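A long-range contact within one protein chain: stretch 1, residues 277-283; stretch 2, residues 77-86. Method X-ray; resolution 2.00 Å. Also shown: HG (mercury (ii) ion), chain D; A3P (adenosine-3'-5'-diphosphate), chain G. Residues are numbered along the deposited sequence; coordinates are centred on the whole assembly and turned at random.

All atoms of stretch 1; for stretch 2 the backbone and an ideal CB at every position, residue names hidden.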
# COMPACT_ATOMS: atom_id res chain seq x y z
N ARG A 277 -21.05 -4.82 -14.50
CA ARG A 277 -20.48 -3.61 -15.07
C ARG A 277 -19.25 -3.17 -14.27
O ARG A 277 -18.31 -2.60 -14.82
CB ARG A 277 -21.52 -2.49 -15.08
CG ARG A 277 -21.08 -1.29 -15.89
CD ARG A 277 -22.10 -0.17 -15.82
NE ARG A 277 -21.70 0.98 -16.60
CZ ARG A 277 -22.36 2.13 -16.64
NH1 ARG A 277 -23.47 2.28 -15.92
NH2 ARG A 277 -21.93 3.13 -17.39
N LEU A 278 -19.27 -3.43 -12.96
CA LEU A 278 -18.13 -3.09 -12.11
C LEU A 278 -17.01 -4.06 -12.42
O LEU A 278 -15.85 -3.68 -12.51
CB LEU A 278 -18.50 -3.23 -10.63
CG LEU A 278 -19.26 -2.09 -9.97
CD1 LEU A 278 -19.75 -2.55 -8.60
CD2 LEU A 278 -18.34 -0.88 -9.85
N CYS A 279 -17.38 -5.33 -12.60
CA CYS A 279 -16.39 -6.35 -12.90
C CYS A 279 -15.68 -6.04 -14.21
O CYS A 279 -14.45 -6.09 -14.27
CB CYS A 279 -17.06 -7.72 -12.99
SG CYS A 279 -15.87 -9.09 -12.87
N GLU A 280 -16.43 -5.70 -15.25
CA GLU A 280 -15.80 -5.40 -16.53
C GLU A 280 -14.94 -4.15 -16.42
O GLU A 280 -13.91 -4.03 -17.09
CB GLU A 280 -16.85 -5.26 -17.64
CG GLU A 280 -18.00 -4.32 -17.35
CD GLU A 280 -19.16 -4.51 -18.33
OE1 GLU A 280 -18.94 -4.40 -19.55
OE2 GLU A 280 -20.29 -4.77 -17.87
N HIS A 281 -15.34 -3.23 -15.55
CA HIS A 281 -14.59 -1.99 -15.35
C HIS A 281 -13.22 -2.28 -14.75
O HIS A 281 -12.28 -1.52 -14.94
CB HIS A 281 -15.35 -1.04 -14.42
CG HIS A 281 -14.62 0.23 -14.12
ND1 HIS A 281 -14.40 1.21 -15.06
CD2 HIS A 281 -14.03 0.67 -12.98
CE1 HIS A 281 -13.72 2.20 -14.52
NE2 HIS A 281 -13.48 1.90 -13.25
N LEU A 282 -13.11 -3.39 -14.02
CA LEU A 282 -11.84 -3.73 -13.39
C LEU A 282 -11.04 -4.73 -14.20
O LEU A 282 -10.08 -5.31 -13.69
CB LEU A 282 -12.06 -4.30 -11.99
CG LEU A 282 -12.67 -3.46 -10.87
CD1 LEU A 282 -12.10 -3.98 -9.56
CD2 LEU A 282 -12.34 -1.99 -11.03
N ASN A 283 -11.43 -4.95 -15.46
CA ASN A 283 -10.69 -5.87 -16.31
C ASN A 283 -9.25 -5.37 -16.32
O ASN A 283 -9.01 -4.18 -16.49
CB ASN A 283 -11.26 -5.85 -17.73
CG ASN A 283 -10.45 -6.69 -18.69
OD1 ASN A 283 -9.39 -6.28 -19.16
ND2 ASN A 283 -10.95 -7.88 -18.99
N UNK A 77 -5.39 -0.64 -5.05
CA UNK A 77 -5.95 0.19 -6.13
C UNK A 77 -7.30 -0.31 -6.61
O UNK A 77 -8.24 0.48 -6.74
CB UNK A 77 -4.98 0.24 -7.31
N UNK A 78 -7.41 -1.61 -6.87
CA UNK A 78 -8.66 -2.22 -7.32
C UNK A 78 -9.75 -1.91 -6.32
O UNK A 78 -10.82 -1.41 -6.67
CB UNK A 78 -8.51 -3.73 -7.50
N UNK A 79 -9.46 -2.24 -5.07
CA UNK A 79 -10.38 -2.03 -3.97
C UNK A 79 -10.81 -0.57 -3.87
O UNK A 79 -11.99 -0.28 -3.68
CB UNK A 79 -9.74 -2.48 -2.66
N UNK A 80 -9.85 0.34 -4.00
CA UNK A 80 -10.18 1.76 -3.93
C UNK A 80 -11.21 2.14 -4.98
O UNK A 80 -12.14 2.89 -4.71
CB UNK A 80 -8.92 2.61 -4.10
N UNK A 81 -11.03 1.62 -6.19
CA UNK A 81 -11.94 1.93 -7.29
C UNK A 81 -13.32 1.35 -7.03
O UNK A 81 -14.33 2.04 -7.19
CB UNK A 81 -11.39 1.40 -8.61
N UNK A 82 -13.36 0.08 -6.64
CA UNK A 82 -14.62 -0.59 -6.35
C UNK A 82 -15.37 0.18 -5.26
O UNK A 82 -16.53 0.54 -5.43
CB UNK A 82 -14.38 -2.04 -5.92
N UNK A 83 -14.67 0.42 -4.15
CA UNK A 83 -15.24 1.13 -3.01
C UNK A 83 -15.73 2.54 -3.36
O UNK A 83 -16.76 2.98 -2.85
CB UNK A 83 -14.20 1.21 -1.89
N UNK A 84 -15.01 3.25 -4.22
CA UNK A 84 -15.43 4.60 -4.56
C UNK A 84 -16.68 4.58 -5.42
O UNK A 84 -17.61 5.34 -5.18
CB UNK A 84 -14.31 5.35 -5.28
N UNK A 85 -16.69 3.73 -6.42
CA UNK A 85 -17.85 3.65 -7.31
C UNK A 85 -19.10 3.21 -6.57
O UNK A 85 -20.18 3.76 -6.79
CB UNK A 85 -17.57 2.69 -8.46
N UNK A 86 -18.94 2.23 -5.68
CA UNK A 86 -20.06 1.72 -4.91
C UNK A 86 -20.63 2.75 -3.94
O UNK A 86 -21.85 2.83 -3.75
CB UNK A 86 -19.63 0.47 -4.14
HG HG D . -16.26 -9.19 -15.36
P1 A3P G . 1.34 -7.21 -9.76
O1P A3P G . 2.58 -6.47 -9.51
O2P A3P G . 0.89 -7.08 -11.16
O3P A3P G . 1.51 -8.63 -9.42
P2 A3P G . -1.66 -2.24 -4.87
O4P A3P G . -2.74 -1.50 -5.54
O5P A3P G . -2.03 -2.56 -3.48
O6P A3P G . -0.40 -1.45 -4.92
O5' A3P G . -1.42 -3.60 -5.64
C5' A3P G . -1.03 -3.64 -7.00
C4' A3P G . -1.14 -5.06 -7.56
O4' A3P G . -2.51 -5.25 -8.02
C3' A3P G . -0.27 -5.27 -8.80
O3' A3P G . 0.20 -6.64 -8.81
C2' A3P G . -1.22 -4.86 -9.91
O2' A3P G . -0.86 -5.16 -11.25
C1' A3P G . -2.50 -5.53 -9.42
N9 A3P G . -3.70 -4.99 -10.07
C8 A3P G . -4.08 -3.67 -10.25
N7 A3P G . -5.23 -3.51 -10.86
C5 A3P G . -5.65 -4.81 -11.11
C6 A3P G . -6.82 -5.36 -11.74
N6 A3P G . -7.80 -4.61 -12.25
N1 A3P G . -6.93 -6.75 -11.82
C2 A3P G . -5.94 -7.55 -11.30
N3 A3P G . -4.79 -7.15 -10.68
C4 A3P G . -4.71 -5.75 -10.62

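Throughout 77-86 the backbone angles stay near -60/-45, so every position must suit a helix, and the test is what stretch 1 and the ligands place before each CB. The helix axes make an angle of 147° between their N-to-C directions and approach to 10.9 Å, so the two helices run roughly antiparallel: position 78 pairs with Leu-282 (CA to CA 7.0 Å) and position 82 with Leu-278 (CA to CA 7.2 Å).

Position 77 has no atom of stretch 1 near its ideal CB, but its backbone N lies 2.8 Å from O4P of A3P. A small side chain with a hydroxyl could add a second donor; serine and threonine both qualify. It is Thr-77, whose OG1 donates to A3P O4P at 2.6 Å, beside the bond from its N.

At position 78 CA-to-CB points sideways, with the ideal CB 4.1 Å from Leu-282 CD1 and the adenine ring of A3P nearby, off to one side of that bond. An apolar chain of some length, such as leucine or methionine, would serve both neighbours. The residue is Met-78: its CB lies 4.2 Å from Leu-282 CD1 and its CG 3.4 Å from A3P C5. The same adenine donates from N6 to Leu-282 O at 2.8 Å, so the nucleotide touches both stretches.

Stretch 1 offers positions 79 and 80 nothing: CA-to-CB points away at 79, and 80 is out of reach. Many residues would fit; they are Thr-79 and Gln-80.

Position 81 points toward stretch 1, its ideal CB 4.3 Å from Leu-282 CD2 and 5.1 Å from His-281 NE2. An acceptor on a chain long enough to reach that nitrogen is favoured, so glutamate or glutamine would suit. Glu-81, with chi1 t and chi2 p, receives a hydrogen bond at OE1 from His-281 NE2 at 2.8 Å and 160°. OE1 sits near the plane of the ring, at its edge, where the N-H points. Glu-81 CG also packs 4.0 Å from Leu-282 CD2.

Position 82 starts sideways, its ideal CB 4.7 Å from Leu-282 CD1, so an apolar chain long enough to carry its end nearer would close the gap; leucine or methionine is plausible. Leu-82 (m, t) does so, bringing its CD2 to a tight 3.2 Å from Leu-282 CD1.

Positions 83 and 84 are out of reach of stretch 1, which sets no demand there, so any helix-compatible side chain, small or large, would suit; they hold Val-83 and Trp-84.

Position 85 again points toward stretch 1, with its ideal CB 3.9 Å from Leu-278 CD2. The nearby leucine methyl and imidazole carbon call for an apolar group of moderate size, such as leucine, isoleucine or valine. Leu-85 places CD1 3.8 Å from Leu-278 CD2 and 3.6 Å from His-281 CD2.

At position 86 CA-to-CB points sideways, with the ideal CB 5.4 Å from Leu-278 CD1, leaving room for a longer aliphatic chain. Ile-86 reaches in, its CG1 4.0 Å from Leu-278 CD1, so Leu-278 meets both 85 and 86.

Stretch 2, residues 77-86: TMTQELVWLI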
# COMPACT_ATOMS: atom_id res chain seq x y z
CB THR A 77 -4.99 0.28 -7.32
OG1 THR A 77 -3.66 0.53 -6.85
CG2 THR A 77 -5.41 1.42 -8.24
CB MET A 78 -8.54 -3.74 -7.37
CG MET A 78 -7.46 -4.26 -8.26
SD MET A 78 -7.31 -6.01 -8.01
CE MET A 78 -8.83 -6.58 -8.81
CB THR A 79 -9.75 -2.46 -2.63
OG1 THR A 79 -9.27 -3.80 -2.74
CG2 THR A 79 -10.78 -2.38 -1.50
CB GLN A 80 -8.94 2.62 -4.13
CG GLN A 80 -8.03 2.68 -2.94
CD GLN A 80 -6.80 3.49 -3.20
OE1 GLN A 80 -6.87 4.71 -3.36
NE2 GLN A 80 -5.65 2.83 -3.26
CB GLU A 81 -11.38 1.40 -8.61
CG GLU A 81 -12.21 1.79 -9.83
CD GLU A 81 -12.09 3.27 -10.20
OE1 GLU A 81 -12.66 3.66 -11.24
OE2 GLU A 81 -11.43 4.03 -9.47
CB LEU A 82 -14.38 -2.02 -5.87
CG LEU A 82 -13.83 -3.01 -6.89
CD1 LEU A 82 -13.55 -4.35 -6.20
CD2 LEU A 82 -14.82 -3.18 -8.02
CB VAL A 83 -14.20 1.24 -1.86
CG1 VAL A 83 -14.69 2.20 -0.78
CG2 VAL A 83 -13.94 -0.13 -1.26
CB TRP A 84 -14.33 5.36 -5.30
CG TRP A 84 -14.48 6.85 -5.20
CD1 TRP A 84 -14.00 7.67 -4.21
CD2 TRP A 84 -15.18 7.71 -6.12
NE1 TRP A 84 -14.36 8.97 -4.46
CE2 TRP A 84 -15.08 9.03 -5.62
CE3 TRP A 84 -15.87 7.48 -7.32
CZ2 TRP A 84 -15.65 10.12 -6.28
CZ3 TRP A 84 -16.44 8.58 -7.97
CH2 TRP A 84 -16.32 9.88 -7.45
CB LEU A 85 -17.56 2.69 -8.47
CG LEU A 85 -16.61 3.28 -9.53
CD1 LEU A 85 -16.14 2.21 -10.50
CD2 LEU A 85 -17.35 4.41 -10.25
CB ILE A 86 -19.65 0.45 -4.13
CG1 ILE A 86 -19.25 -0.64 -5.13
CG2 ILE A 86 -20.80 -0.01 -3.23
CD1 ILE A 86 -18.83 -1.96 -4.50
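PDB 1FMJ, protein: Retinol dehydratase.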